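Local atomic coordinates of tyrocidine synthetase 3 (Brevibacillus brevis, PDB entry 2JGP), a protein that probably forms peptide bonds in the nonribosomal assembly of the antibiotic tyrocidine, pairing a peptidyl carrier domain with the condensation domain that follows it. Residues A[267-270]-A[271-275]; A[407-410]-A[411-414]. All coordinates share one frame; numbering follows the deposited sequence.

Interaction 1 (A[267-270]-A[271-275]); sequences AAFH and KQEAY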
# COMPACT_ATOMS: atom_id res chain seq x y z
N ALA A 267 -6.27 24.17 -3.63
CA ALA A 267 -7.37 23.84 -4.51
C ALA A 267 -7.23 22.39 -5.01
O ALA A 267 -8.23 21.67 -5.13
CB ALA A 267 -7.42 24.80 -5.69
N ALA A 268 -5.99 21.97 -5.26
CA ALA A 268 -5.71 20.60 -5.70
C ALA A 268 -6.22 19.57 -4.69
O ALA A 268 -6.81 18.57 -5.07
CB ALA A 268 -4.22 20.41 -5.94
N PHE A 269 -6.00 19.82 -3.40
CA PHE A 269 -6.49 18.92 -2.35
C PHE A 269 -8.01 18.83 -2.36
O PHE A 269 -8.58 17.76 -2.19
CB PHE A 269 -5.99 19.38 -0.98
CG PHE A 269 -6.48 18.55 0.17
CD1 PHE A 269 -5.75 17.45 0.62
CD2 PHE A 269 -7.65 18.88 0.84
CE1 PHE A 269 -6.20 16.69 1.69
CE2 PHE A 269 -8.11 18.12 1.91
CZ PHE A 269 -7.38 17.03 2.33
N HIS A 270 -8.68 19.96 -2.58
CA HIS A 270 -10.15 19.96 -2.65
C HIS A 270 -10.66 19.07 -3.78
O HIS A 270 -11.69 18.42 -3.65
CB HIS A 270 -10.67 21.39 -2.84
CG HIS A 270 -12.10 21.56 -2.46
ND1 HIS A 270 -13.11 21.65 -3.40
CD2 HIS A 270 -12.70 21.68 -1.25
CE1 HIS A 270 -14.27 21.81 -2.78
NE2 HIS A 270 -14.04 21.83 -1.47
N LYS A 271 -9.92 19.03 -4.89
CA LYS A 271 -10.26 18.18 -6.01
C LYS A 271 -9.97 16.70 -5.72
O LYS A 271 -10.74 15.83 -6.13
CB LYS A 271 -9.53 18.62 -7.28
CG LYS A 271 -9.98 19.97 -7.83
CD LYS A 271 -11.35 19.89 -8.48
CE LYS A 271 -11.75 21.21 -9.12
NZ LYS A 271 -13.10 21.13 -9.75
N GLN A 272 -8.86 16.42 -5.03
CA GLN A 272 -8.56 15.05 -4.58
C GLN A 272 -9.70 14.56 -3.69
O GLN A 272 -10.20 13.45 -3.86
CB GLN A 272 -7.25 14.97 -3.78
CG GLN A 272 -5.99 15.31 -4.55
CD GLN A 272 -5.60 14.25 -5.55
OE1 GLN A 272 -5.20 13.15 -5.17
NE2 GLN A 272 -5.70 14.57 -6.83
N GLU A 273 -10.11 15.41 -2.75
CA GLU A 273 -11.21 15.10 -1.84
C GLU A 273 -12.53 14.92 -2.58
O GLU A 273 -13.25 13.95 -2.33
CB GLU A 273 -11.36 16.22 -0.80
CG GLU A 273 -12.56 16.07 0.12
CD GLU A 273 -12.59 17.13 1.20
OE1 GLU A 273 -12.35 16.78 2.37
OE2 GLU A 273 -12.84 18.31 0.86
N ALA A 274 -12.85 15.87 -3.47
CA ALA A 274 -14.12 15.90 -4.18
C ALA A 274 -14.42 14.60 -4.89
O ALA A 274 -15.57 14.14 -4.89
CB ALA A 274 -14.14 17.05 -5.18
N TYR A 275 -13.39 14.00 -5.50
CA TYR A 275 -13.55 12.71 -6.16
C TYR A 275 -14.14 11.66 -5.22
O TYR A 275 -15.07 10.95 -5.58
CB TYR A 275 -12.22 12.20 -6.75
CG TYR A 275 -12.36 10.80 -7.26
CD1 TYR A 275 -12.89 10.55 -8.53
CD2 TYR A 275 -12.03 9.70 -6.46
CE1 TYR A 275 -13.05 9.26 -8.99
CE2 TYR A 275 -12.19 8.41 -6.92
CZ TYR A 275 -12.69 8.19 -8.18
OH TYR A 275 -12.85 6.90 -8.61
O HOH W 1 -6.13 17.46 -7.47
O HOH W 2 -13.59 18.69 -1.87

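Interaction 2 (A[407-410]-A[411-414]); sequences YPFE and ELVE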
# COMPACT_ATOMS: atom_id res chain seq x y z
N TYR A 407 -5.43 12.03 -0.95
CA TYR A 407 -6.42 12.37 0.06
C TYR A 407 -6.36 11.28 1.12
O TYR A 407 -6.68 10.13 0.84
CB TYR A 407 -7.81 12.43 -0.58
CG TYR A 407 -8.92 12.85 0.35
CD1 TYR A 407 -8.90 14.10 0.97
CD2 TYR A 407 -10.00 12.01 0.60
CE1 TYR A 407 -9.92 14.49 1.82
CE2 TYR A 407 -11.03 12.40 1.44
CZ TYR A 407 -10.98 13.63 2.05
OH TYR A 407 -12.00 14.01 2.89
N PRO A 408 -5.90 11.62 2.34
CA PRO A 408 -5.79 10.63 3.43
C PRO A 408 -7.10 9.89 3.72
O PRO A 408 -8.16 10.52 3.82
CB PRO A 408 -5.39 11.49 4.64
CG PRO A 408 -4.72 12.67 4.06
CD PRO A 408 -5.43 12.95 2.77
N PHE A 409 -7.02 8.57 3.85
CA PHE A 409 -8.19 7.76 4.21
C PHE A 409 -8.82 8.27 5.52
O PHE A 409 -10.03 8.21 5.68
CB PHE A 409 -7.81 6.28 4.33
CG PHE A 409 -9.00 5.37 4.53
CD1 PHE A 409 -9.84 5.08 3.47
CD2 PHE A 409 -9.29 4.85 5.78
CE1 PHE A 409 -10.94 4.26 3.65
CE2 PHE A 409 -10.40 4.02 5.97
CZ PHE A 409 -11.22 3.73 4.91
N GLU A 410 -7.98 8.79 6.42
CA GLU A 410 -8.43 9.36 7.70
C GLU A 410 -9.39 10.53 7.51
O GLU A 410 -10.35 10.68 8.27
CB GLU A 410 -7.23 9.85 8.53
CG GLU A 410 -6.29 8.75 9.01
CD GLU A 410 -5.26 8.34 7.97
OE1 GLU A 410 -4.96 9.15 7.07
OE2 GLU A 410 -4.76 7.20 8.05
N GLU A 411 -9.11 11.37 6.52
CA GLU A 411 -9.98 12.51 6.21
C GLU A 411 -11.31 12.06 5.62
O GLU A 411 -12.36 12.61 5.96
CB GLU A 411 -9.28 13.47 5.24
CG GLU A 411 -8.10 14.21 5.85
CD GLU A 411 -8.51 15.04 7.06
OE1 GLU A 411 -9.58 15.68 7.01
OE2 GLU A 411 -7.75 15.04 8.05
N LEU A 412 -11.27 11.07 4.73
CA LEU A 412 -12.47 10.55 4.09
C LEU A 412 -13.46 10.00 5.12
O LEU A 412 -14.65 10.31 5.06
CB LEU A 412 -12.11 9.44 3.10
CG LEU A 412 -13.28 8.79 2.35
CD1 LEU A 412 -14.12 9.82 1.62
CD2 LEU A 412 -12.76 7.73 1.38
N VAL A 413 -12.97 9.19 6.05
CA VAL A 413 -13.81 8.59 7.08
C VAL A 413 -14.54 9.64 7.90
O VAL A 413 -15.74 9.53 8.14
CB VAL A 413 -12.99 7.68 8.01
CG1 VAL A 413 -13.78 7.35 9.29
CG2 VAL A 413 -12.57 6.41 7.28
N GLU A 414 -13.81 10.67 8.32
CA GLU A 414 -14.39 11.75 9.12
C GLU A 414 -15.32 12.64 8.29
O GLU A 414 -16.35 13.08 8.79
CB GLU A 414 -13.28 12.60 9.76
CG GLU A 414 -12.44 11.85 10.80
CD GLU A 414 -13.24 11.47 12.04
OE1 GLU A 414 -13.01 10.37 12.59
OE2 GLU A 414 -14.09 12.27 12.48

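Interaction 1 (A[267-270]-A[271-275])
A268 and Q272 meet one turn apart on helix 267-279 of the condensation domain, and their contact is alpha-helical in its bonding: the N-H of Q272 reaches the A268 carbonyl oxygen at 3.0 Å. The same i to i+4 pattern links K271 N to A267 O, E273 N to F269 O and A274 N to H270 O; K271 N adds only a weak bond to A268 O.

The Q272 side chain bends back over this turn. Its CG lies beside the backbone N (chi1 -64°), which places it 3.4 Å from A268 O, and a second bend at chi2 (-72°) swings the carboxamide round. There the amide is held at both ends: NE2 gives one hydrogen bond to water 1 and another to G403 O, while OE1 accepts from D406 N. Water 1 in turn donates to A268 O, so a buried carboxamide is tied back to its own helix. Around this turn, K271 touches E54 and Q272 touches Y55 on helix 41-55 of the carrier domain, while A267 touches Q56 and A268 touches V85.

On another flank, H270 and E273 pass at a slant, their ring and carboxylate planes 73° apart, and CD2 of H270 is 4.0 Å from OE2 of E273. The E273 chain runs extended beyond CG, and its two oxygens have different partners: OE1 takes a weak hydrogen bond from Y407 OH, whereas OE2 accepts from water 2 at 2.9 Å. Water 2 lies over the centre of the H270 ring, 3.0 Å above its plane, and donates its other bond to H270 O at 2.6 Å.

Interaction 2 (A[407-410]-A[411-414])
The N-terminus of helix 409-415 is where Y407 and P408 meet E411 and L412. P408 occupies the N-cap position, and its extended psi (134°) marks the turn from the incoming strand-like backbone into the helix. Its carbonyl oxygen accepts two N-H groups: L412 N at 3.3 Å, and E411 N through a weak bond. The next i to i+4 bonds run from V413 N to F409 O and, weakly, from E414 N to E410 O.

Y407 lies beside this first turn. With CG set opposite the backbone N (chi1 -177°), the ring lies against the backbone at the E411-L412 junction and crosses both side chains at about a right angle. CE2 comes to 3.5 Å from L412 CA, and CZ lies 3.6 Å from E411 CB, so the phenol contacts main chain and CB atoms more than side-chain ends. Alongside, the P408 ring and the E411 side chain point the same way, with P408 CB 4.0 Å from E411 CG.

F409 works on a different side of the helix. Its ring crosses V413 obliquely, bringing CE2 to 3.5 Å from CG2 of V413, the methyl beside the V413 backbone N. F428 meets the F409 ring, while L427 touches both F409 and L412; W276 and L277 of helix 267-279 also pack on L412.

E410, bent at chi2, sends OE1 to the hydroxyl of S101, at the start of helix 101-113. Carboxylates of E410 and E411 in the first turn would probably be favoured by the helix dipole, and acidic residues are common there. With P408 at the N-cap, its carbonyl accepting L412 N, and F409 O accepting V413 N next, this is the opening turn of an alpha-helix.

In the fold
Interaction 1 lies within helix 267-279 and interaction 2 at the start of helix 409-415, both in the condensation domain; their centres are about 12 Å apart, and they touch directly. The F269 ring meets that of Y407 with planes at about 60°, F269 CZ being 3.6 Å from Y407 CD1, while F269 CE1 rests on P408 CD at 4.0 Å. Both contacts are partly buried, each with three buried and two exposed residues, yet interaction 1 lies farther from the chain centre (about 21 Å against 15 Å) and borders the carrier domain. Their chemistry differs accordingly: 267-275 combines i to i+4 backbone bonds with two waters and a side-chain amide bonded to residues outside its helix, whereas 407-414 combines a helix start with aromatic and aliphatic packing.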